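Local coordinates for peptide methionine sulfoxide reductase msrA/msrB (Neisseria gonorrhoeae, PDB 2H30), which can take electrons from DsbD through its thioredoxin-like N-terminal domain and pass them to the downstream methionine sulfoxide reductases that repair oxidised methionine, at residues A[35-46]-A[70-79]; A[135-146]-A[150-161]. The protein carries 2 engineered substitutions. All coordinates share one frame; numbering follows the deposited sequence.

Interaction 1. Residues A[35-46]-A[70-79]; sequences LKKDKPTLIKFW and SSANLITVAS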
loop_
_atom_site.group_PDB
_atom_site.type_symbol
_atom_site.label_atom_id
_atom_site.label_comp_id
_atom_site.label_asym_id
_atom_site.label_seq_id
_atom_site.Cartn_x
_atom_site.Cartn_y
_atom_site.Cartn_z
ATOM N N LEU A 35 -9.141 6.415 -3.569
ATOM C CA LEU A 35 -9.731 6.068 -2.294
ATOM C C LEU A 35 -11.259 6.022 -2.366
ATOM O O LEU A 35 -11.976 6.757 -1.626
ATOM C CB LEU A 35 -9.280 7.051 -1.216
ATOM C CG LEU A 35 -7.797 7.008 -0.951
ATOM C CD1 LEU A 35 -7.403 8.069 0.073
ATOM C CD2 LEU A 35 -7.423 5.610 -0.440
ATOM N N LYS A 36 -11.748 5.169 -3.260
ATOM C CA LYS A 36 -13.187 5.107 -3.571
ATOM C C LYS A 36 -14.017 4.892 -2.350
ATOM O O LYS A 36 -13.650 4.167 -1.398
ATOM C CB LYS A 36 -13.499 4.021 -4.598
ATOM C CG LYS A 36 -12.715 4.051 -5.838
ATOM C CD LYS A 36 -12.620 5.414 -6.510
ATOM C CE LYS A 36 -11.958 5.218 -7.876
ATOM N NZ LYS A 36 -11.735 6.534 -8.658
ATOM N N LYS A 37 -15.195 5.533 -2.345
ATOM C CA LYS A 37 -16.062 5.436 -1.191
ATOM C C LYS A 37 -16.701 4.053 -1.085
ATOM O O LYS A 37 -16.810 3.309 -2.079
ATOM C CB LYS A 37 -17.146 6.551 -1.248
ATOM C CG LYS A 37 -16.568 7.953 -1.027
ATOM C CD LYS A 37 -16.138 8.113 0.412
ATOM C CE LYS A 37 -15.447 9.435 0.645
ATOM N NZ LYS A 37 -15.538 9.818 2.085
ATOM N N ASP A 38 -17.065 3.690 0.131
ATOM C CA ASP A 38 -17.823 2.478 0.416
ATOM C C ASP A 38 -17.022 1.246 0.133
ATOM O O ASP A 38 -17.579 0.164 -0.095
ATOM C CB ASP A 38 -19.114 2.437 -0.404
ATOM C CG ASP A 38 -20.030 3.594 -0.083
ATOM O OD1 ASP A 38 -20.192 3.879 1.136
ATOM O OD2 ASP A 38 -20.551 4.201 -1.071
ATOM N N LYS A 39 -15.694 1.414 0.110
ATOM C CA LYS A 39 -14.797 0.274 -0.044
ATOM C C LYS A 39 -13.737 0.361 1.052
ATOM O O LYS A 39 -13.281 1.448 1.343
ATOM C CB LYS A 39 -14.078 0.323 -1.391
ATOM C CG LYS A 39 -14.947 0.034 -2.598
ATOM C CD LYS A 39 -14.087 -0.034 -3.816
ATOM C CE LYS A 39 -14.941 -0.195 -5.032
ATOM N NZ LYS A 39 -14.154 -0.418 -6.271
ATOM N N PRO A 40 -13.311 -0.791 1.576
ATOM C CA PRO A 40 -12.088 -0.743 2.438
ATOM C C PRO A 40 -10.870 -0.495 1.539
ATOM O O PRO A 40 -10.958 -0.669 0.339
ATOM C CB PRO A 40 -12.012 -2.154 3.024
ATOM C CG PRO A 40 -12.714 -3.049 1.976
ATOM C CD PRO A 40 -13.815 -2.167 1.375
ATOM N N THR A 41 -9.738 -0.153 2.144
ATOM C CA THR A 41 -8.521 0.091 1.407
ATOM C C THR A 41 -7.444 -0.809 1.962
ATOM O O THR A 41 -7.198 -0.858 3.196
ATOM C CB THR A 41 -8.101 1.566 1.534
ATOM O OG1 THR A 41 -9.159 2.359 0.920
ATOM C CG2 THR A 41 -6.831 1.855 0.733
ATOM N N LEU A 42 -6.784 -1.522 1.042
ATOM C CA LEU A 42 -5.670 -2.410 1.425
ATOM C C LEU A 42 -4.421 -1.713 0.946
ATOM O O LEU A 42 -4.302 -1.402 -0.255
ATOM C CB LEU A 42 -5.851 -3.770 0.728
ATOM C CG LEU A 42 -4.715 -4.719 1.060
ATOM C CD1 LEU A 42 -4.632 -5.075 2.566
ATOM C CD2 LEU A 42 -5.008 -5.966 0.141
ATOM N N ILE A 43 -3.526 -1.395 1.883
ATOM C CA ILE A 43 -2.344 -0.570 1.556
ATOM C C ILE A 43 -1.081 -1.374 1.736
ATOM O O ILE A 43 -0.873 -1.958 2.817
ATOM C CB ILE A 43 -2.226 0.636 2.489
ATOM C CG1 ILE A 43 -3.512 1.479 2.415
ATOM C CG2 ILE A 43 -0.978 1.466 2.121
ATOM C CD1 ILE A 43 -3.500 2.581 3.479
ATOM N N LYS A 44 -0.249 -1.401 0.730
ATOM C CA LYS A 44 1.091 -2.059 0.848
ATOM C C LYS A 44 2.153 -0.962 1.014
ATOM O O LYS A 44 2.249 -0.107 0.096
ATOM C CB LYS A 44 1.411 -2.818 -0.437
ATOM C CG LYS A 44 2.756 -3.577 -0.277
ATOM C CD LYS A 44 3.106 -4.312 -1.532
ATOM C CE LYS A 44 4.127 -5.443 -1.096
ATOM N NZ LYS A 44 4.165 -6.380 -2.161
ATOM N N PHE A 45 2.908 -1.023 2.120
ATOM C CA PHE A 45 4.035 -0.099 2.363
ATOM C C PHE A 45 5.292 -0.795 1.892
ATOM O O PHE A 45 5.536 -1.971 2.226
ATOM C CB PHE A 45 4.164 0.201 3.865
ATOM C CG PHE A 45 2.990 0.967 4.400
ATOM C CD1 PHE A 45 1.822 0.316 4.792
ATOM C CD2 PHE A 45 3.044 2.346 4.435
ATOM C CE1 PHE A 45 0.730 1.084 5.268
ATOM C CE2 PHE A 45 1.967 3.120 4.935
ATOM C CZ PHE A 45 0.803 2.504 5.345
ATOM N N TRP A 46 6.126 -0.037 1.190
ATOM C CA TRP A 46 7.349 -0.598 0.625
ATOM C C TRP A 46 8.421 0.468 0.448
ATOM O O TRP A 46 8.161 1.662 0.659
ATOM C CB TRP A 46 7.038 -1.294 -0.714
ATOM C CG TRP A 46 6.553 -0.388 -1.812
ATOM C CD1 TRP A 46 5.265 0.087 -1.976
ATOM C CD2 TRP A 46 7.293 0.055 -2.946
ATOM N NE1 TRP A 46 5.193 0.859 -3.152
ATOM C CE2 TRP A 46 6.442 0.875 -3.723
ATOM C CE3 TRP A 46 8.633 -0.086 -3.322
ATOM C CZ2 TRP A 46 6.838 1.464 -4.917
ATOM C CZ3 TRP A 46 9.044 0.539 -4.512
ATOM C CH2 TRP A 46 8.168 1.307 -5.287
ATOM N N SER A 70 -12.037 -6.313 -6.582
ATOM C CA SER A 70 -12.776 -5.120 -6.933
ATOM C C SER A 70 -13.558 -4.498 -5.784
ATOM O O SER A 70 -13.915 -3.308 -5.885
ATOM C CB SER A 70 -13.669 -5.358 -8.142
ATOM O OG SER A 70 -14.663 -6.260 -7.759
ATOM N N SER A 71 -13.787 -5.246 -4.712
ATOM C CA SER A 71 -14.556 -4.706 -3.577
ATOM C C SER A 71 -13.703 -3.782 -2.699
ATOM O O SER A 71 -14.246 -3.192 -1.766
ATOM C CB SER A 71 -15.150 -5.822 -2.697
ATOM O OG SER A 71 -14.106 -6.539 -2.063
ATOM N N ALA A 72 -12.371 -3.721 -2.969
ATOM C CA ALA A 72 -11.486 -2.909 -2.112
ATOM C C ALA A 72 -10.701 -1.972 -2.981
ATOM O O ALA A 72 -10.507 -2.240 -4.169
ATOM C CB ALA A 72 -10.464 -3.850 -1.349
ATOM N N ASN A 73 -10.179 -0.916 -2.365
ATOM C CA ASN A 73 -9.169 -0.084 -3.017
ATOM C C ASN A 73 -7.804 -0.699 -2.701
ATOM O O ASN A 73 -7.509 -0.899 -1.532
ATOM C CB ASN A 73 -9.167 1.314 -2.429
ATOM C CG ASN A 73 -10.567 2.004 -2.489
ATOM O OD1 ASN A 73 -11.042 2.540 -1.494
ATOM N ND2 ASN A 73 -11.188 1.942 -3.635
ATOM N N LEU A 74 -7.017 -0.998 -3.725
ATOM C CA LEU A 74 -5.653 -1.487 -3.464
ATOM C C LEU A 74 -4.677 -0.399 -3.874
ATOM O O LEU A 74 -4.660 0.087 -5.027
ATOM C CB LEU A 74 -5.402 -2.726 -4.308
ATOM C CG LEU A 74 -5.379 -3.977 -3.515
ATOM C CD1 LEU A 74 -5.228 -5.147 -4.477
ATOM C CD2 LEU A 74 -4.193 -4.006 -2.594
ATOM N N ILE A 75 -3.912 0.043 -2.878
ATOM C CA ILE A 75 -2.888 1.045 -3.153
ATOM C C ILE A 75 -1.565 0.696 -2.488
ATOM O O ILE A 75 -1.525 -0.161 -1.599
ATOM C CB ILE A 75 -3.348 2.445 -2.735
ATOM C CG1 ILE A 75 -3.498 2.478 -1.248
ATOM C CG2 ILE A 75 -4.678 2.841 -3.459
ATOM C CD1 ILE A 75 -3.620 3.885 -0.717
ATOM N N THR A 76 -0.495 1.330 -2.942
ATOM C CA THR A 76 0.792 1.124 -2.264
ATOM C C THR A 76 1.309 2.499 -1.833
ATOM O O THR A 76 0.919 3.513 -2.433
ATOM C CB THR A 76 1.847 0.409 -3.145
ATOM O OG1 THR A 76 2.411 1.334 -4.088
ATOM C CG2 THR A 76 1.165 -0.797 -3.864
ATOM N N VAL A 77 2.166 2.498 -0.828
ATOM C CA VAL A 77 2.767 3.727 -0.313
ATOM C C VAL A 77 4.281 3.556 -0.249
ATOM O O VAL A 77 4.778 2.641 0.405
ATOM C CB VAL A 77 2.280 4.021 1.064
ATOM C CG1 VAL A 77 3.052 5.241 1.666
ATOM C CG2 VAL A 77 0.760 4.339 1.015
ATOM N N ALA A 78 4.969 4.494 -0.910
ATOM C CA ALA A 78 6.424 4.662 -0.729
ATOM C C ALA A 78 6.595 5.980 0.002
ATOM O O ALA A 78 5.757 6.853 -0.127
ATOM C CB ALA A 78 7.166 4.698 -2.027
ATOM N N SER A 79 7.677 6.076 0.771
ATOM C CA SER A 79 7.836 7.195 1.744
ATOM C C SER A 79 9.176 7.871 1.540
ATOM O O SER A 79 10.127 7.575 2.269
ATOM C CB SER A 79 7.648 6.678 3.180
ATOM O OG SER A 79 6.337 6.142 3.367
HETATM O O HOH W 1 -16.799 -3.014 -0.882
HETATM O O HOH W 2 9.599 3.963 0.858
#
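The indole of Trp46 lies across the end of strand 73-78, with CB of Ala78 4.2 Å above the ring plane, displaced toward the rim, and the carbonyl oxygen of Lys44 at its edge, in plane. Also at the edge, NE1 of Trp46 donates to OG1 of Thr76 at 3.0 Å, the partner 16° out of the ring plane. Phe45 carries CG2 of Ile43 over one face near the rim, while CB of Val77 approaches obliquely, 3.8 Å from CD2 of Phe45. These rings sit near the C-terminal end of the parallel strand pair of a right-handed beta-alpha-beta unit, strand 41-45, helix 51-64 and strand 73-78, at the centre of the thioredoxin fold. Backbone bonds alternate from Asn73 N to Pro40 O through to Trp46 N to Val77 O. The strand axes cross at -28°, the twist usual in such sheets. On the face of Thr41, Ile43 and Phe45, Ile43 and Ile75 run side by side, and CG1 of Ile75, held between its own backbone N and carbonyl carbon (chi1 66°), meets CG1 of Ile43 at 3.8 Å; Met20 of helix 16-20 touches both. On the other face, toward helix 51-64, CD2 of Leu42 lies a tight 3.5 Å from CD2 of Leu74. Lys44 shares this face, and its NZ forms a salt bridge with Glu56. OG1 of Thr76 also bonds to Pro104 O, a second partner that helps to hold the hydroxyl at the indole edge. At the opening of the pair, the extended chain of Lys39 passes along Ser71, and its NZ donates to Ser70 O at 2.9 Å.

Interaction 2. Residues A[135-146]-A[150-161]; sequences QRIVKGSINEAQ and LIRNPNADLGSL
A capping box starts helix 144-152, and the chain that leaves this helix folds back over the edge strand 134-139 of the thioredoxin-like sheet. In the box, Asn143 OD1 accepts from Gln146 N, while Gln146 OE1 accepts from Asn143 N at 2.8 Å, on a lone pair. The other end of the same amide reaches across: Gln146 NE2 donates to Leu158 O at 2.9 Å from above the carbonyl plane, and Leu161 N reaches that oxygen from the opposite face. CG of Gln146 slides past CB of Leu161. At the strand, Gln135 and Arg136 form a classic beta bulge opposite Leu127. CG of Arg136 is anti to the backbone N (chi1 -174°) and the chain bends at chi2, which carries the guanidinium to the type I turn Asn153-Ala156. There NH1 donates to Pro154 O at 2.7 Å and to Ala156 O at 2.8 Å, and NH2 of Arg136 adds a 3.0 Å bond to Ala156 O, all within 2° of the guanidinium plane. CD1 of Leu158 lies over one face of this group and also meets CG2 of Val138 at 3.8 Å. CD2 of Leu150 comes obliquely, 3.7 Å from NH1 of Arg136, and the Pro154 ring packs on the Gln135 side chain. Three bonds to two backbone carbonyls hold the flat group against rotation and tie the C-terminal tail to the edge strand; the carbonyl dipoles probably help to offset the positive charge of Arg136, with no carboxylate in contact across the two segments.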
loop_
_atom_site.group_PDB
_atom_site.type_symbol
_atom_site.label_atom_id
_atom_site.label_comp_id
_atom_site.label_asym_id
_atom_site.label_seq_id
_atom_site.Cartn_x
_atom_site.Cartn_y
_atom_site.Cartn_z
ATOM N N GLN A 135 -8.015 -1.011 10.628
ATOM C CA GLN A 135 -8.552 -2.288 11.119
ATOM C C GLN A 135 -7.518 -3.378 11.344
ATOM O O GLN A 135 -7.679 -4.234 12.213
ATOM C CB GLN A 135 -9.636 -2.805 10.191
ATOM C CG GLN A 135 -10.778 -1.796 10.170
ATOM C CD GLN A 135 -11.904 -2.189 9.306
ATOM O OE1 GLN A 135 -11.719 -2.819 8.288
ATOM N NE2 GLN A 135 -13.094 -1.661 9.638
ATOM N N ARG A 136 -6.429 -3.350 10.583
ATOM C CA ARG A 136 -5.452 -4.404 10.704
ATOM C C ARG A 136 -4.141 -3.896 10.122
ATOM O O ARG A 136 -4.135 -3.159 9.118
ATOM C CB ARG A 136 -5.898 -5.625 9.834
ATOM C CG ARG A 136 -5.057 -6.879 9.940
ATOM C CD ARG A 136 -5.421 -7.643 11.264
ATOM N NE ARG A 136 -4.705 -8.901 11.349
ATOM C CZ ARG A 136 -5.258 -10.057 10.998
ATOM N NH1 ARG A 136 -6.516 -10.076 10.556
ATOM N NH2 ARG A 136 -4.541 -11.160 11.125
ATOM N N ILE A 137 -3.047 -4.258 10.779
ATOM C CA ILE A 137 -1.678 -4.046 10.226
ATOM C C ILE A 137 -0.947 -5.378 10.274
ATOM O O ILE A 137 -0.965 -6.116 11.281
ATOM C CB ILE A 137 -0.867 -3.024 11.070
ATOM C CG1 ILE A 137 -1.549 -1.648 11.003
ATOM C CG2 ILE A 137 0.541 -2.906 10.526
ATOM C CD1 ILE A 137 -1.083 -0.665 12.088
ATOM N N VAL A 138 -0.358 -5.738 9.131
ATOM C CA VAL A 138 0.369 -6.979 9.003
ATOM C C VAL A 138 1.804 -6.658 8.662
ATOM O O VAL A 138 2.083 -6.010 7.662
ATOM C CB VAL A 138 -0.264 -7.863 7.883
ATOM C CG1 VAL A 138 0.538 -9.164 7.716
ATOM C CG2 VAL A 138 -1.753 -8.161 8.241
ATOM N N LYS A 139 2.744 -7.180 9.487
ATOM C CA LYS A 139 4.173 -7.036 9.170
ATOM C C LYS A 139 4.561 -8.140 8.193
ATOM O O LYS A 139 4.226 -9.316 8.415
ATOM C CB LYS A 139 4.978 -7.260 10.455
ATOM C CG LYS A 139 6.447 -7.139 10.351
ATOM C CD LYS A 139 7.038 -7.213 11.800
ATOM C CE LYS A 139 6.694 -5.926 12.585
ATOM N NZ LYS A 139 7.087 -5.893 14.049
ATOM N N GLY A 140 5.257 -7.740 7.136
ATOM C CA GLY A 140 5.835 -8.674 6.147
ATOM C C GLY A 140 4.888 -8.949 5.017
ATOM O O GLY A 140 3.862 -8.280 4.892
ATOM N N SER A 141 5.321 -9.886 4.183
ATOM C CA SER A 141 4.591 -10.227 2.970
ATOM C C SER A 141 3.330 -10.985 3.264
ATOM O O SER A 141 3.250 -11.732 4.262
ATOM C CB SER A 141 5.431 -11.119 2.072
ATOM O OG SER A 141 6.605 -10.489 1.730
ATOM N N ILE A 142 2.363 -10.848 2.350
ATOM C CA ILE A 142 1.152 -11.655 2.385
ATOM C C ILE A 142 0.969 -12.239 0.987
ATOM O O ILE A 142 1.406 -11.623 -0.004
ATOM C CB ILE A 142 -0.119 -10.945 2.849
ATOM C CG1 ILE A 142 -0.511 -9.800 1.904
ATOM C CG2 ILE A 142 0.044 -10.450 4.299
ATOM C CD1 ILE A 142 -1.790 -9.057 2.293
ATOM N N ASN A 143 0.356 -13.426 0.959
ATOM C CA ASN A 143 0.002 -14.010 -0.334
ATOM C C ASN A 143 -1.384 -13.603 -0.826
ATOM O O ASN A 143 -2.129 -12.914 -0.109
ATOM C CB ASN A 143 0.203 -15.543 -0.301
ATOM C CG ASN A 143 -0.655 -16.229 0.716
ATOM O OD1 ASN A 143 -1.820 -15.903 0.914
ATOM N ND2 ASN A 143 -0.056 -17.245 1.421
ATOM N N GLU A 144 -1.742 -14.028 -2.046
ATOM C CA GLU A 144 -3.039 -13.565 -2.658
ATOM C C GLU A 144 -4.276 -14.018 -1.883
ATOM O O GLU A 144 -5.198 -13.196 -1.623
ATOM C CB GLU A 144 -3.157 -14.003 -4.083
ATOM C CG GLU A 144 -4.328 -13.396 -4.715
ATOM C CD GLU A 144 -4.468 -13.806 -6.173
ATOM O OE1 GLU A 144 -5.462 -13.393 -6.809
ATOM O OE2 GLU A 144 -3.538 -14.482 -6.671
ATOM N N ALA A 145 -4.181 -15.205 -1.292
ATOM C CA ALA A 145 -5.263 -15.750 -0.473
ATOM C C ALA A 145 -5.429 -15.003 0.817
ATOM O O ALA A 145 -6.546 -14.750 1.237
ATOM C CB ALA A 145 -4.997 -17.275 -0.180
ATOM N N GLN A 146 -4.298 -14.670 1.470
ATOM C CA GLN A 146 -4.330 -13.838 2.690
ATOM C C GLN A 146 -4.876 -12.424 2.390
ATOM O O GLN A 146 -5.705 -11.899 3.146
ATOM C CB GLN A 146 -2.916 -13.702 3.242
ATOM C CG GLN A 146 -2.462 -15.010 3.927
ATOM C CD GLN A 146 -1.009 -14.969 4.279
ATOM O OE1 GLN A 146 -0.170 -14.394 3.555
ATOM N NE2 GLN A 146 -0.656 -15.662 5.400
ATOM N N LEU A 150 -8.283 -10.879 3.939
ATOM C CA LEU A 150 -8.339 -9.593 4.693
ATOM C C LEU A 150 -9.388 -8.623 4.157
ATOM O O LEU A 150 -10.036 -7.878 4.917
ATOM C CB LEU A 150 -6.999 -8.855 4.608
ATOM C CG LEU A 150 -5.843 -9.330 5.453
ATOM C CD1 LEU A 150 -4.687 -8.324 5.152
ATOM C CD2 LEU A 150 -6.249 -9.187 6.924
ATOM N N ILE A 151 -9.590 -8.571 2.844
ATOM C CA ILE A 151 -10.555 -7.596 2.287
ATOM C C ILE A 151 -11.974 -8.054 2.571
ATOM O O ILE A 151 -12.886 -7.217 2.616
ATOM C CB ILE A 151 -10.366 -7.233 0.808
ATOM C CG1 ILE A 151 -10.619 -8.419 -0.114
ATOM C CG2 ILE A 151 -8.948 -6.670 0.555
ATOM C CD1 ILE A 151 -10.639 -7.982 -1.628
ATOM N N ARG A 152 -12.133 -9.359 2.786
ATOM C CA ARG A 152 -13.422 -9.894 3.196
ATOM C C ARG A 152 -13.641 -9.736 4.693
ATOM O O ARG A 152 -14.767 -9.372 5.092
ATOM C CB ARG A 152 -13.572 -11.361 2.805
ATOM C CG ARG A 152 -15.000 -11.842 2.945
ATOM C CD ARG A 152 -15.062 -13.333 2.835
ATOM N NE ARG A 152 -14.493 -13.948 4.003
ATOM C CZ ARG A 152 -13.389 -14.674 4.047
ATOM N NH1 ARG A 152 -12.682 -14.902 2.960
ATOM N NH2 ARG A 152 -12.977 -15.164 5.201
ATOM N N ASN A 153 -12.624 -10.006 5.503
ATOM C CA ASN A 153 -12.795 -9.948 6.982
ATOM C C ASN A 153 -11.510 -9.395 7.570
ATOM O O ASN A 153 -10.494 -10.084 7.552
ATOM C CB ASN A 153 -13.065 -11.361 7.526
ATOM C CG ASN A 153 -13.058 -11.428 9.070
ATOM O OD1 ASN A 153 -13.076 -10.420 9.738
ATOM N ND2 ASN A 153 -12.973 -12.640 9.618
ATOM N N PRO A 154 -11.551 -8.122 8.071
ATOM C CA PRO A 154 -10.285 -7.556 8.609
ATOM C C PRO A 154 -9.647 -8.366 9.751
ATOM O O PRO A 154 -8.427 -8.237 10.012
ATOM C CB PRO A 154 -10.738 -6.194 9.170
ATOM C CG PRO A 154 -12.250 -6.282 9.311
ATOM C CD PRO A 154 -12.693 -7.195 8.164
ATOM N N ASN A 155 -10.450 -9.235 10.394
ATOM C CA ASN A 155 -9.959 -10.071 11.492
ATOM C C ASN A 155 -9.612 -11.481 11.075
ATOM O O ASN A 155 -9.359 -12.343 11.907
ATOM C CB ASN A 155 -10.990 -10.135 12.623
ATOM C CG ASN A 155 -11.298 -8.775 13.166
ATOM O OD1 ASN A 155 -10.373 -8.005 13.456
ATOM N ND2 ASN A 155 -12.562 -8.449 13.246
ATOM N N ALA A 156 -9.507 -11.686 9.763
ATOM C CA ALA A 156 -9.087 -12.989 9.261
ATOM C C ALA A 156 -7.849 -13.551 9.899
ATOM O O ALA A 156 -6.824 -12.861 10.060
ATOM C CB ALA A 156 -8.865 -12.919 7.727
ATOM N N ASP A 157 -7.853 -14.876 10.134
ATOM C CA ASP A 157 -6.707 -15.557 10.594
ATOM C C ASP A 157 -5.722 -15.848 9.456
ATOM O O ASP A 157 -5.889 -16.823 8.703
ATOM C CB ASP A 157 -7.117 -16.897 11.250
ATOM C CG ASP A 157 -5.928 -17.719 11.692
ATOM O OD1 ASP A 157 -4.729 -17.374 11.415
ATOM O OD2 ASP A 157 -6.194 -18.775 12.332
ATOM N N LEU A 158 -4.725 -15.001 9.277
ATOM C CA LEU A 158 -3.804 -15.210 8.188
ATOM C C LEU A 158 -2.786 -16.324 8.372
ATOM O O LEU A 158 -2.264 -16.887 7.420
ATOM C CB LEU A 158 -3.109 -13.869 7.873
ATOM C CG LEU A 158 -4.059 -12.717 7.638
ATOM C CD1 LEU A 158 -3.193 -11.494 7.291
ATOM C CD2 LEU A 158 -5.049 -12.957 6.527
ATOM N N GLY A 159 -2.417 -16.620 9.616
ATOM C CA GLY A 159 -1.485 -17.693 9.902
ATOM C C GLY A 159 -1.928 -19.055 9.420
ATOM O O GLY A 159 -1.101 -19.848 9.067
ATOM N N SER A 160 -3.242 -19.301 9.359
ATOM C CA SER A 160 -3.722 -20.593 8.915
ATOM C C SER A 160 -3.446 -20.839 7.438
ATOM O O SER A 160 -3.497 -21.970 6.989
ATOM C CB SER A 160 -5.185 -20.751 9.287
ATOM O OG SER A 160 -5.235 -20.625 10.712
ATOM N N LEU A 161 -3.122 -19.754 6.694
ATOM C CA LEU A 161 -2.727 -19.801 5.274
ATOM C C LEU A 161 -1.213 -19.540 4.998
ATOM O O LEU A 161 -0.787 -19.433 3.829
ATOM C CB LEU A 161 -3.508 -18.679 4.519
ATOM C CG LEU A 161 -4.984 -18.898 4.422
ATOM C CD1 LEU A 161 -5.664 -17.609 3.992
ATOM C CD2 LEU A 161 -5.292 -19.997 3.390
#

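Both contacts belong to one six-stranded sheet, with strand 124-128 lying between the central pair of interaction 1 and the edge strand of interaction 2; their centres are about 14 Å apart. They meet directly through helix 144-152: Ala72 CB packs 3.7 Å from Ile151 CG2, and Leu42 CD1 lies 4.2 Å from Leu150 CD1. Glu56 of helix 51-64 is shared, one carboxylate oxygen pairing with Lys44 of interaction 1 and the other with the Ser141 hydroxyl of interaction 2. The probable redox site, the Cys50-Cys53 pair of thioredoxin type, adjoins interaction 1 through Trp46, whose side chain touches Cys53, whereas interaction 2 lies at the outer strand 134-139.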